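Local coordinates for protein amidase, hydantoinase/carbamoylase family (Paraburkholderia phymatum, PDB 6C0D) that probably hydrolyses the carbamoyl C-N bond of N-carbamoyl-L-amino acids as a metal-dependent, homodimeric amidase of the peptidase M20 family, at residues A[41-46]-A[130-135]; A[50-55]-A[65-70]; A[146-151]-A[369-374]. All blocks are in the same frame, centred on the assembly; numbering follows the deposited sequence.

Interaction 1 of 3, residues A[41-46]-A[130-135]; sequences LSLSPV and SWIDEE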
ATOM      1  N   LEU A  41      16.188  -5.279  24.817  1.00 39.35           N
ATOM      2  CA  LEU A  41      16.911  -4.469  23.843  1.00 42.80           C
ATOM      3  C   LEU A  41      18.294  -4.099  24.368  1.00 40.08           C
ATOM      4  O   LEU A  41      18.460  -3.803  25.553  1.00 40.63           O
ATOM      5  CB  LEU A  41      16.127  -3.197  23.510  1.00 42.25           C
ATOM      6  CG  LEU A  41      14.661  -3.349  23.089  1.00 46.34           C
ATOM      7  CD1 LEU A  41      14.122  -2.037  22.546  1.00 47.88           C
ATOM      8  CD2 LEU A  41      14.481  -4.471  22.079  1.00 47.37           C
ATOM      9  N   SER A  42      19.283  -4.103  23.470  1.00 38.56           N
ATOM     10  CA  SER A  42      20.668  -3.804  23.835  1.00 37.58           C
ATOM     11  C   SER A  42      20.776  -2.582  24.742  1.00 39.31           C
ATOM     12  O   SER A  42      20.230  -1.520  24.438  1.00 41.80           O
ATOM     13  CB  SER A  42      21.500  -3.568  22.576  1.00 36.42           C
ATOM     14  OG  SER A  42      21.560  -4.720  21.769  1.00 34.48           O
ATOM     15  N   LEU A  43      21.484  -2.749  25.860  1.00 40.63           N
ATOM     16  CA  LEU A  43      21.866  -1.715  26.820  1.00 41.47           C
ATOM     17  C   LEU A  43      20.695  -1.167  27.629  1.00 44.39           C
ATOM     18  O   LEU A  43      20.894  -0.226  28.410  1.00 45.58           O
ATOM     19  CB  LEU A  43      22.594  -0.541  26.148  1.00 43.70           C
ATOM     20  CG  LEU A  43      23.786  -0.958  25.284  1.00 44.84           C
ATOM     21  CD1 LEU A  43      24.389   0.256  24.602  1.00 42.56           C
ATOM     22  CD2 LEU A  43      24.817  -1.693  26.120  1.00 39.60           C
ATOM     23  N   SER A  44      19.487  -1.701  27.469  1.00 44.76           N
ATOM     24  CA  SER A  44      18.398  -1.367  28.371  1.00 46.12           C
ATOM     25  C   SER A  44      18.709  -1.917  29.761  1.00 45.57           C
ATOM     26  O   SER A  44      19.532  -2.826  29.904  1.00 43.44           O
ATOM     27  CB  SER A  44      17.091  -1.955  27.855  1.00 45.19           C
ATOM     28  OG  SER A  44      17.155  -3.374  27.887  1.00 42.83           O
ATOM     29  N   PRO A  45      18.076  -1.377  30.808  1.00 49.50           N
ATOM     30  CA  PRO A  45      18.330  -1.910  32.160  1.00 47.01           C
ATOM     31  C   PRO A  45      18.166  -3.418  32.279  1.00 44.34           C
ATOM     32  O   PRO A  45      18.981  -4.069  32.945  1.00 42.98           O
ATOM     33  CB  PRO A  45      17.308  -1.156  33.018  1.00 50.31           C
ATOM     34  CG  PRO A  45      17.149   0.142  32.319  1.00 52.60           C
ATOM     35  CD  PRO A  45      17.262  -0.149  30.847  1.00 50.67           C
ATOM     36  N   VAL A  46      17.146  -4.001  31.647  1.00 43.73           N
ATOM     37  CA  VAL A  46      16.971  -5.443  31.765  1.00 41.44           C
ATOM     38  C   VAL A  46      18.062  -6.177  30.994  1.00 39.97           C
ATOM     39  O   VAL A  46      18.538  -7.236  31.428  1.00 40.71           O
ATOM     40  CB  VAL A  46      15.554  -5.852  31.310  1.00 47.72           C
ATOM     41  CG1 VAL A  46      15.343  -5.566  29.832  1.00 47.36           C
ATOM     42  CG2 VAL A  46      15.307  -7.314  31.607  1.00 46.80           C
ATOM     43  N   SER A 130      28.707 -13.115  24.194  1.00 22.25           N
ATOM     44  CA  SER A 130      27.430 -12.526  23.782  1.00 21.20           C
ATOM     45  C   SER A 130      27.743 -11.181  23.134  1.00 22.41           C
ATOM     46  O   SER A 130      27.998 -10.196  23.838  1.00 24.67           O
ATOM     47  CB  SER A 130      26.467 -12.358  24.959  1.00 25.14           C
ATOM     48  OG  SER A 130      25.306 -11.644  24.544  1.00 27.80           O
ATOM     49  N   TRP A 131      27.738 -11.140  21.801  1.00 22.62           N
ATOM     50  CA  TRP A 131      28.052  -9.903  21.089  1.00 24.10           C
ATOM     51  C   TRP A 131      26.912  -8.908  21.234  1.00 24.92           C
ATOM     52  O   TRP A 131      25.754  -9.249  20.986  1.00 28.60           O
ATOM     53  CB  TRP A 131      28.285 -10.180  19.605  1.00 24.66           C
ATOM     54  CG  TRP A 131      29.158 -11.359  19.323  1.00 22.25           C
ATOM     55  CD1 TRP A 131      28.789 -12.535  18.721  1.00 20.65           C
ATOM     56  CD2 TRP A 131      30.548 -11.491  19.643  1.00 20.94           C
ATOM     57  NE1 TRP A 131      29.875 -13.379  18.629  1.00 19.84           N
ATOM     58  CE2 TRP A 131      30.964 -12.767  19.195  1.00 20.77           C
ATOM     59  CE3 TRP A 131      31.490 -10.646  20.256  1.00 24.97           C
ATOM     60  CZ2 TRP A 131      32.273 -13.220  19.338  1.00 21.31           C
ATOM     61  CZ3 TRP A 131      32.791 -11.103  20.414  1.00 24.04           C
ATOM     62  CH2 TRP A 131      33.171 -12.377  19.955  1.00 20.61           C
ATOM     63  N   ILE A 132      27.237  -7.661  21.594  1.00 26.09           N
ATOM     64  CA  ILE A 132      26.198  -6.652  21.805  1.00 28.12           C
ATOM     65  C   ILE A 132      25.513  -6.310  20.483  1.00 31.05           C
ATOM     66  O   ILE A 132      26.149  -6.258  19.421  1.00 29.64           O
ATOM     67  CB  ILE A 132      26.797  -5.388  22.467  1.00 30.00           C
ATOM     68  CG1 ILE A 132      25.706  -4.378  22.855  1.00 32.32           C
ATOM     69  CG2 ILE A 132      27.803  -4.700  21.532  1.00 32.24           C
ATOM     70  CD1 ILE A 132      24.764  -4.877  23.942  1.00 32.14           C
ATOM     71  N   ASP A 133      24.194  -6.100  20.548  1.00 30.04           N
ATOM     72  CA  ASP A 133      23.398  -5.444  19.500  1.00 31.71           C
ATOM     73  C   ASP A 133      23.509  -6.111  18.129  1.00 30.74           C
ATOM     74  O   ASP A 133      23.603  -5.443  17.095  1.00 35.01           O
ATOM     75  CB  ASP A 133      23.730  -3.949  19.390  1.00 34.17           C
ATOM     76  CG  ASP A 133      22.515  -3.126  18.972  1.00 40.32           C
ATOM     77  OD1 ASP A 133      21.386  -3.620  19.198  1.00 36.46           O
ATOM     78  OD2 ASP A 133      22.670  -2.008  18.419  1.00 41.71           O
ATOM     79  N   GLU A 134      23.414  -7.436  18.111  1.00 28.67           N
ATOM     80  CA  GLU A 134      23.237  -8.110  16.830  1.00 30.36           C
ATOM     81  C   GLU A 134      21.969  -7.623  16.133  1.00 31.94           C
ATOM     82  O   GLU A 134      21.937  -7.507  14.905  1.00 35.74           O
ATOM     83  CB  GLU A 134      23.194  -9.625  17.035  1.00 29.17           C
ATOM     84  CG  GLU A 134      23.162 -10.449  15.761  1.00 34.20           C
ATOM     85  CD  GLU A 134      21.761 -10.605  15.191  1.00 36.31           C
ATOM     86  OE1 GLU A 134      20.772 -10.363  15.925  1.00 36.45           O
ATOM     87  OE2 GLU A 134      21.653 -10.947  13.996  1.00 35.99           O
ATOM     88  N   GLU A 135      20.919  -7.325  16.902  1.00 37.02           N
ATOM     89  CA  GLU A 135      19.629  -6.946  16.336  1.00 37.41           C
ATOM     90  C   GLU A 135      19.567  -5.486  15.912  1.00 42.08           C
ATOM     91  O   GLU A 135      18.586  -5.086  15.277  1.00 39.43           O
ATOM     92  CB  GLU A 135      18.507  -7.241  17.342  1.00 33.04           C
ATOM     93  CG  GLU A 135      18.470  -8.707  17.809  1.00 36.62           C
ATOM     94  CD  GLU A 135      17.797  -9.635  16.804  1.00 48.64           C
ATOM     95  OE1 GLU A 135      17.515  -9.189  15.667  1.00 44.07           O
ATOM     96  OE2 GLU A 135      17.539 -10.810  17.162  1.00 45.68           O
TER

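Interaction 2 of 3, residues A[50-55]-A[65-70]; sequences ARRWLA and AAIDGV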
ATOM      1  N   ALA A  50      20.764  -8.809  32.657  1.00 34.92           N
ATOM      2  CA  ALA A  50      21.043 -10.135  32.122  1.00 31.05           C
ATOM      3  C   ALA A  50      22.527 -10.317  31.841  1.00 31.87           C
ATOM      4  O   ALA A  50      23.072 -11.413  32.019  1.00 29.96           O
ATOM      5  CB  ALA A  50      20.228 -10.359  30.852  1.00 34.63           C
ATOM      6  N   ARG A  51      23.198  -9.252  31.395  1.00 33.30           N
ATOM      7  CA  ARG A  51      24.625  -9.342  31.106  1.00 32.56           C
ATOM      8  C   ARG A  51      25.436  -9.516  32.382  1.00 34.70           C
ATOM      9  O   ARG A  51      26.418 -10.265  32.400  1.00 33.56           O
ATOM     10  CB  ARG A  51      25.086  -8.108  30.332  1.00 32.20           C
ATOM     11  CG  ARG A  51      24.573  -8.124  28.909  1.00 31.68           C
ATOM     12  CD  ARG A  51      25.019  -6.962  27.990  1.00 30.86           C
ATOM     13  NE  ARG A  51      24.144  -7.087  26.839  1.00 35.63           N
ATOM     14  CZ  ARG A  51      24.395  -7.829  25.765  1.00 37.58           C
ATOM     15  NH1 ARG A  51      25.572  -8.437  25.603  1.00 26.55           N
ATOM     16  NH2 ARG A  51      23.463  -7.935  24.830  1.00 31.01           N
ATOM     17  N   ARG A  52      25.048  -8.831  33.459  1.00 34.46           N
ATOM     18  CA  ARG A  52      25.739  -9.037  34.725  1.00 36.39           C
ATOM     19  C   ARG A  52      25.552 -10.466  35.217  1.00 35.83           C
ATOM     20  O   ARG A  52      26.510 -11.102  35.679  1.00 33.40           O
ATOM     21  CB  ARG A  52      25.249  -8.025  35.758  1.00 39.52           C
ATOM     22  CG  ARG A  52      25.696  -6.612  35.443  1.00 38.46           C
ATOM     23  CD  ARG A  52      25.062  -5.584  36.364  1.00 44.31           C
ATOM     24  NE  ARG A  52      25.577  -4.256  36.056  1.00 53.28           N
ATOM     25  CZ  ARG A  52      24.913  -3.130  36.282  1.00 65.65           C
ATOM     26  NH1 ARG A  52      23.695  -3.173  36.810  1.00 69.65           N
ATOM     27  NH2 ARG A  52      25.462  -1.965  35.969  1.00 67.16           N
ATOM     28  N   TRP A  53      24.332 -10.998  35.109  1.00 31.88           N
ATOM     29  CA  TRP A  53      24.107 -12.390  35.481  1.00 33.30           C
ATOM     30  C   TRP A  53      24.973 -13.314  34.637  1.00 32.12           C
ATOM     31  O   TRP A  53      25.646 -14.210  35.162  1.00 34.27           O
ATOM     32  CB  TRP A  53      22.627 -12.750  35.331  1.00 31.89           C
ATOM     33  CG  TRP A  53      22.390 -14.229  35.446  1.00 33.45           C
ATOM     34  CD1 TRP A  53      22.248 -14.952  36.599  1.00 34.57           C
ATOM     35  CD2 TRP A  53      22.286 -15.170  34.368  1.00 31.19           C
ATOM     36  NE1 TRP A  53      22.068 -16.282  36.303  1.00 35.70           N
ATOM     37  CE2 TRP A  53      22.082 -16.442  34.942  1.00 33.27           C
ATOM     38  CE3 TRP A  53      22.336 -15.059  32.975  1.00 28.99           C
ATOM     39  CZ2 TRP A  53      21.935 -17.595  34.172  1.00 31.70           C
ATOM     40  CZ3 TRP A  53      22.183 -16.210  32.208  1.00 28.47           C
ATOM     41  CH2 TRP A  53      21.988 -17.459  32.810  1.00 30.30           C
ATOM     42  N   LEU A  54      24.990 -13.087  33.324  1.00 28.65           N
ATOM     43  CA  LEU A  54      25.763 -13.941  32.430  1.00 27.36           C
ATOM     44  C   LEU A  54      27.250 -13.895  32.763  1.00 29.05           C
ATOM     45  O   LEU A  54      27.930 -14.930  32.765  1.00 26.52           O
ATOM     46  CB  LEU A  54      25.531 -13.518  30.984  1.00 27.83           C
ATOM     47  CG  LEU A  54      26.303 -14.330  29.961  1.00 33.95           C
ATOM     48  CD1 LEU A  54      25.829 -15.791  29.992  1.00 31.31           C
ATOM     49  CD2 LEU A  54      26.130 -13.712  28.582  1.00 32.06           C
ATOM     50  N   ALA A  55      27.780 -12.704  33.032  1.00 28.37           N
ATOM     51  CA  ALA A  55      29.195 -12.610  33.368  1.00 29.97           C
ATOM     52  C   ALA A  55      29.489 -13.373  34.652  1.00 31.75           C
ATOM     53  O   ALA A  55      30.542 -14.009  34.779  1.00 30.45           O
ATOM     54  CB  ALA A  55      29.607 -11.141  33.491  1.00 32.67           C
ATOM     55  N   ALA A  65      35.830 -13.143  32.844  1.00 30.13           N
ATOM     56  CA  ALA A  65      34.623 -12.617  32.214  1.00 28.59           C
ATOM     57  C   ALA A  65      34.356 -11.172  32.596  1.00 33.05           C
ATOM     58  O   ALA A  65      34.557 -10.778  33.746  1.00 33.05           O
ATOM     59  CB  ALA A  65      33.407 -13.465  32.605  1.00 32.47           C
ATOM     60  N   ALA A  66      33.837 -10.404  31.640  1.00 30.41           N
ATOM     61  CA  ALA A  66      33.477  -9.013  31.888  1.00 35.37           C
ATOM     62  C   ALA A  66      32.548  -8.518  30.785  1.00 32.90           C
ATOM     63  O   ALA A  66      32.566  -9.027  29.664  1.00 28.80           O
ATOM     64  CB  ALA A  66      34.722  -8.120  31.960  1.00 33.36           C
ATOM     65  N   ILE A  67      31.742  -7.516  31.119  1.00 36.59           N
ATOM     66  CA  ILE A  67      31.036  -6.723  30.116  1.00 33.21           C
ATOM     67  C   ILE A  67      32.009  -5.666  29.602  1.00 37.14           C
ATOM     68  O   ILE A  67      32.559  -4.891  30.392  1.00 35.47           O
ATOM     69  CB  ILE A  67      29.781  -6.067  30.718  1.00 34.05           C
ATOM     70  CG1 ILE A  67      28.906  -7.111  31.416  1.00 31.96           C
ATOM     71  CG2 ILE A  67      29.002  -5.311  29.646  1.00 33.99           C
ATOM     72  CD1 ILE A  67      27.769  -6.519  32.245  1.00 32.74           C
ATOM     73  N   ASP A  68      32.230  -5.625  28.285  1.00 34.98           N
ATOM     74  CA  ASP A  68      33.280  -4.759  27.758  1.00 35.02           C
ATOM     75  C   ASP A  68      32.722  -3.369  27.429  1.00 39.08           C
ATOM     76  O   ASP A  68      31.571  -3.041  27.728  1.00 37.67           O
ATOM     77  CB  ASP A  68      33.975  -5.421  26.559  1.00 30.91           C
ATOM     78  CG  ASP A  68      33.272  -5.162  25.221  1.00 37.68           C
ATOM     79  OD1 ASP A  68      32.072  -4.815  25.206  1.00 35.70           O
ATOM     80  OD2 ASP A  68      33.935  -5.316  24.169  1.00 35.61           O
ATOM     81  N   GLY A  69      33.548  -2.548  26.781  1.00 35.41           N
ATOM     82  CA  GLY A  69      33.249  -1.157  26.498  1.00 38.53           C
ATOM     83  C   GLY A  69      32.096  -0.919  25.542  1.00 44.75           C
ATOM     84  O   GLY A  69      31.618   0.215  25.468  1.00 40.01           O
ATOM     85  N   VAL A  70      31.648  -1.928  24.795  1.00 38.53           N
ATOM     86  CA  VAL A  70      30.464  -1.768  23.958  1.00 37.17           C
ATOM     87  C   VAL A  70      29.283  -2.573  24.469  1.00 35.73           C
ATOM     88  O   VAL A  70      28.198  -2.504  23.874  1.00 35.25           O
ATOM     89  CB  VAL A  70      30.750  -2.105  22.482  1.00 34.73           C
ATOM     90  CG1 VAL A  70      31.709  -1.074  21.878  1.00 38.77           C
ATOM     91  CG2 VAL A  70      31.307  -3.527  22.331  1.00 36.40           C
TER

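Interaction 3 of 3, residues A[146-151]-A[369-374]; sequences SFVGDA and AQVIAQ. With EDO (1,2-ethanediol), chain I.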
ATOM      1  N   SER A 146      33.017  -4.720  16.456  1.00 30.25           N
ATOM      2  CA  SER A 146      34.016  -4.228  17.404  1.00 34.80           C
ATOM      3  C   SER A 146      35.078  -5.281  17.672  1.00 31.93           C
ATOM      4  O   SER A 146      36.272  -4.978  17.701  1.00 30.32           O
ATOM      5  CB  SER A 146      33.343  -3.825  18.714  1.00 33.88           C
ATOM      6  OG  SER A 146      34.308  -3.466  19.689  1.00 34.84           O
ATOM      7  N   PHE A 147      34.651  -6.526  17.864  1.00 28.12           N
ATOM      8  CA  PHE A 147      35.572  -7.618  18.169  1.00 28.94           C
ATOM      9  C   PHE A 147      36.609  -7.810  17.064  1.00 30.90           C
ATOM     10  O   PHE A 147      37.816  -7.880  17.334  1.00 28.35           O
ATOM     11  CB  PHE A 147      34.760  -8.892  18.384  1.00 24.05           C
ATOM     12  CG  PHE A 147      35.589 -10.107  18.682  1.00 27.68           C
ATOM     13  CD1 PHE A 147      36.316 -10.190  19.859  1.00 25.61           C
ATOM     14  CD2 PHE A 147      35.616 -11.177  17.797  1.00 22.90           C
ATOM     15  CE1 PHE A 147      37.071 -11.320  20.144  1.00 24.47           C
ATOM     16  CE2 PHE A 147      36.366 -12.300  18.068  1.00 26.37           C
ATOM     17  CZ  PHE A 147      37.099 -12.376  19.247  1.00 24.43           C
ATOM     18  N   VAL A 148      36.162  -7.884  15.804  1.00 28.18           N
ATOM     19  CA  VAL A 148      37.104  -8.117  14.706  1.00 27.55           C
ATOM     20  C   VAL A 148      37.820  -6.857  14.264  1.00 28.65           C
ATOM     21  O   VAL A 148      38.672  -6.922  13.366  1.00 31.52           O
ATOM     22  CB  VAL A 148      36.417  -8.768  13.484  1.00 25.87           C
ATOM     23  CG1 VAL A 148      35.673 -10.044  13.911  1.00 24.54           C
ATOM     24  CG2 VAL A 148      35.474  -7.803  12.800  1.00 27.07           C
ATOM     25  N   GLY A 149      37.517  -5.711  14.866  1.00 29.56           N
ATOM     26  CA  GLY A 149      38.212  -4.494  14.488  1.00 33.25           C
ATOM     27  C   GLY A 149      37.670  -3.798  13.262  1.00 37.36           C
ATOM     28  O   GLY A 149      38.355  -2.934  12.709  1.00 41.18           O
ATOM     29  N   ASP A 150      36.467  -4.155  12.805  1.00 41.86           N
ATOM     30  CA  ASP A 150      35.791  -3.391  11.763  1.00 39.60           C
ATOM     31  C   ASP A 150      35.460  -1.989  12.279  1.00 41.28           C
ATOM     32  O   ASP A 150      35.483  -1.719  13.484  1.00 44.48           O
ATOM     33  CB  ASP A 150      34.511  -4.103  11.304  1.00 39.41           C
ATOM     34  CG  ASP A 150      34.784  -5.344  10.448  1.00 54.51           C
ATOM     35  OD1 ASP A 150      35.936  -5.558  10.020  1.00 47.05           O
ATOM     36  OD2 ASP A 150      33.826  -6.120  10.200  1.00 53.54           O
ATOM     37  N   ALA A 151      35.144  -1.083  11.353  1.00 46.01           N
ATOM     38  CA  ALA A 151      34.904   0.311  11.721  1.00 48.77           C
ATOM     39  C   ALA A 151      33.650   0.451  12.583  1.00 51.24           C
ATOM     40  O   ALA A 151      32.573  -0.036  12.218  1.00 49.54           O
ATOM     41  CB  ALA A 151      34.776   1.176  10.467  1.00 48.04           C
ATOM     42  N   ALA A 369      28.072 -14.427  12.910  1.00 19.39           N
ATOM     43  CA  ALA A 369      29.050 -15.289  12.247  1.00 21.18           C
ATOM     44  C   ALA A 369      29.445 -14.758  10.875  1.00 20.45           C
ATOM     45  O   ALA A 369      30.553 -15.033  10.401  1.00 22.26           O
ATOM     46  CB  ALA A 369      28.495 -16.710  12.107  1.00 19.62           C
ATOM     47  N   GLN A 370      28.556 -14.021  10.202  1.00 19.23           N
ATOM     48  CA  GLN A 370      28.936 -13.509   8.891  1.00 20.55           C
ATOM     49  C   GLN A 370      30.028 -12.449   9.006  1.00 26.53           C
ATOM     50  O   GLN A 370      30.817 -12.269   8.068  1.00 26.44           O
ATOM     51  CB  GLN A 370      27.715 -12.945   8.157  1.00 21.32           C
ATOM     52  CG  GLN A 370      27.341 -11.553   8.546  1.00 27.80           C
ATOM     53  CD  GLN A 370      25.987 -11.172   7.996  1.00 35.16           C
ATOM     54  OE1 GLN A 370      25.136 -12.033   7.811  1.00 31.78           O
ATOM     55  NE2 GLN A 370      25.782  -9.882   7.734  1.00 29.71           N
ATOM     56  N   VAL A 371      30.066 -11.725  10.125  1.00 22.71           N
ATOM     57  CA  VAL A 371      31.126 -10.747  10.366  1.00 24.11           C
ATOM     58  C   VAL A 371      32.418 -11.454  10.772  1.00 24.00           C
ATOM     59  O   VAL A 371      33.508 -11.143  10.272  1.00 23.70           O
ATOM     60  CB  VAL A 371      30.673  -9.741  11.442  1.00 25.59           C
ATOM     61  CG1 VAL A 371      31.841  -8.854  11.918  1.00 26.84           C
ATOM     62  CG2 VAL A 371      29.510  -8.882  10.919  1.00 24.94           C
ATOM     63  N   ILE A 372      32.313 -12.396  11.703  1.00 20.79           N
ATOM     64  CA  ILE A 372      33.509 -13.033  12.254  1.00 21.24           C
ATOM     65  C   ILE A 372      34.188 -13.910  11.204  1.00 24.23           C
ATOM     66  O   ILE A 372      35.422 -13.975  11.137  1.00 22.94           O
ATOM     67  CB  ILE A 372      33.129 -13.809  13.527  1.00 20.96           C
ATOM     68  CG1 ILE A 372      32.785 -12.798  14.630  1.00 23.28           C
ATOM     69  CG2 ILE A 372      34.279 -14.755  13.982  1.00 21.62           C
ATOM     70  CD1 ILE A 372      31.911 -13.361  15.709  1.00 25.98           C
ATOM     71  N   ALA A 373      33.395 -14.552  10.333  1.00 21.19           N
ATOM     72  CA  ALA A 373      33.932 -15.490   9.345  1.00 21.53           C
ATOM     73  C   ALA A 373      34.904 -14.843   8.372  1.00 26.68           C
ATOM     74  O   ALA A 373      35.721 -15.549   7.764  1.00 27.16           O
ATOM     75  CB  ALA A 373      32.794 -16.140   8.548  1.00 23.10           C
ATOM     76  N   GLN A 374      34.827 -13.528   8.189  1.00 24.79           N
ATOM     77  CA  GLN A 374      35.742 -12.847   7.291  0.55 30.56           C
ATOM     78  C   GLN A 374      37.131 -12.671   7.906  1.00 32.89           C
ATOM     79  O   GLN A 374      38.049 -12.236   7.205  1.00 31.75           O
ATOM     80  CB  GLN A 374      35.112 -11.506   6.873  0.55 33.89           C
ATOM     81  CG  GLN A 374      33.648 -11.699   6.352  0.55 35.18           C
ATOM     82  CD  GLN A 374      32.905 -10.408   5.988  0.55 39.67           C
ATOM     83  OE1 GLN A 374      33.515  -9.410   5.609  0.55 43.29           O
ATOM     84  NE2 GLN A 374      31.566 -10.440   6.087  0.55 30.65           N
TER
HETATM   85  C1  EDO I 508      38.941 -16.360   7.812  1.00 58.02           C
HETATM   86  O1  EDO I 508      38.200 -16.225   6.598  1.00 58.68           O
HETATM   87  C2  EDO I 508      39.948 -17.496   7.683  1.00 58.74           C
HETATM   88  O2  EDO I 508      39.275 -18.663   7.199  1.00 49.30           O
HETATM   89  O   HOH W   1      34.084  -8.591   8.824  1.00 36.59           O
HETATM   90  O   HOH W   2      35.378  -6.790   6.942  1.00 66.41           O

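Interaction 1 of 3, residues A[41-46]-A[130-135]
S42 lays its CB methylene over the outer methyl of I132, with CB 3.8 Å from I132 CD1, while its hydroxyl turns to the next residue, D133. Swung anti to its own carbonyl carbon (chi1 -63°), S42 OG donates to D133 OD1 at 2.8 Å. The hydroxyl comes in above the carboxylate plane, about 40° out of it. Serine suits the place: it is short enough to enter where the two backbones are 5.4 Å apart from S42 CA to D133 CA, and still brings a donor. The aspartate is held by four donors: S42 OG and T137 N on OD1, F138 N and S139 N on OD2. These bonds should fix the rotation of the carboxylate and help keep it ionised. L43 crosses I132 at about a right angle, CD2 lying 3.9 Å from I132 CD1; I132 is buried, while L43, partly exposed, also leans on L167, A170 and L171 of helix 167-173. S42 lies in a type II turn from L41 to S44. L41 O takes two bonds, from S44 N at 3.0 Å and from S44 OG at 2.7 Å, and S44 OG also caps D47 N. The contact joins the N-capped start of helix 45-60 to the loop carrying E135, a predicted ligand in the dinuclear zinc site of M20-family hydrolases.

Interaction 2 of 3, residues A[50-55]-A[65-70]
No hydrogen bond joins R51, R52 and A55 of the helix to A65 and I67 of the strand, although two of these five residues are arginines; the touching is done by I67 CD1 and A65 CB, against side-chain carbon and helix backbone. The strand runs almost antiparallel to the helix, at 169°, with the short axes 8.1 Å apart. I67 has the largest share of the contact. Its CG1 stands anti to the carbonyl carbon (chi1 -52°) and the chain then extends, sending CD1 between the two arginines: it lies 3.7 Å from R51 CB and 3.8 Å from R52 CG. The same methyl rests 3.8 Å from the backbone nitrogen R52 N, so it meets the helix backbone as well as the side-chain roots. At the other end A55 CA and A65 CA are 5.5 Å apart. Alanine is the right size there, and A65 CB sits 3.6 Å from A55 O, a carbonyl that also accepts from T59 OG1. Past the strand, D68 OD1 takes the backbone N of V70 at 2.9 Å, an Asx turn; D68 OD1 also accepts from T72 N. R51 NE forms a salt bridge with D47 of its own helix, and NH1 a weak hydrogen bond with S130 OG. The arginines therefore lend their aliphatic stems to packing by shape, with no hydrogen bond between the two segments.

Interaction 3 of 3, residues A[146-151]-A[369-374]
V148 makes the close-packed half of this contact by spreading its two methyls over neighbouring residues of the other helix. CG2 meets V371 CG1 at 3.9 Å, and CG1 lies 4.0 Å from I372 CA and 4.1 Å from I372 CG1. The anti placement of V371 CG1 to its backbone N (chi1 169°) turns that methyl to the gap, where D150 OD2 also comes within 3.8 Å of it. Branched residues suit this buried side, since beta-branching gives each two carbon arms close to the backbone. The other side is wet and looser. One water lies within hydrogen-bonding distance of two acceptors, 2.8 Å from D150 OD2 and 3.0 Å from V371 O. A second water makes only weak, long contacts, with D150 OD1 and Q374 OE1. Q374 NE2 bonds back to Q370 O, and an ethanediol, probably from the crystallisation liquor, donates to A373 O. The chain turns at G149, whose positive phi of 83° comes easily to a residue without a side chain. The arrangement is a Schellman motif ending helix 142-148, packed against helix 368-372, both helices lying next to W131 in the zinc-binding domain.

In the fold
Interaction 1 is the bridge of the set. Its centre lies about 10 Å from that of interaction 2, with which it shares helix 45-60: I132 CD1 approaches R51 NH2 at 3.4 Å. Toward interaction 3, whose centre is about 17 Å away, W131 reaches across, with CZ3 3.4 Å from F147 CG and NE1 3.6 Å from I372 CD1. Interactions 2 and 3 meet more loosely. All three flank the metal site, where H89, D100 and H196 bind zinc: the side chains of S42 and R51 are each about 11 Å from the ion, and that of I372 about 12 Å. The S42 side chain is about 7 Å and that of R51 about 6 Å from the side chain of H89, while E135 is a predicted ligand of a second zinc.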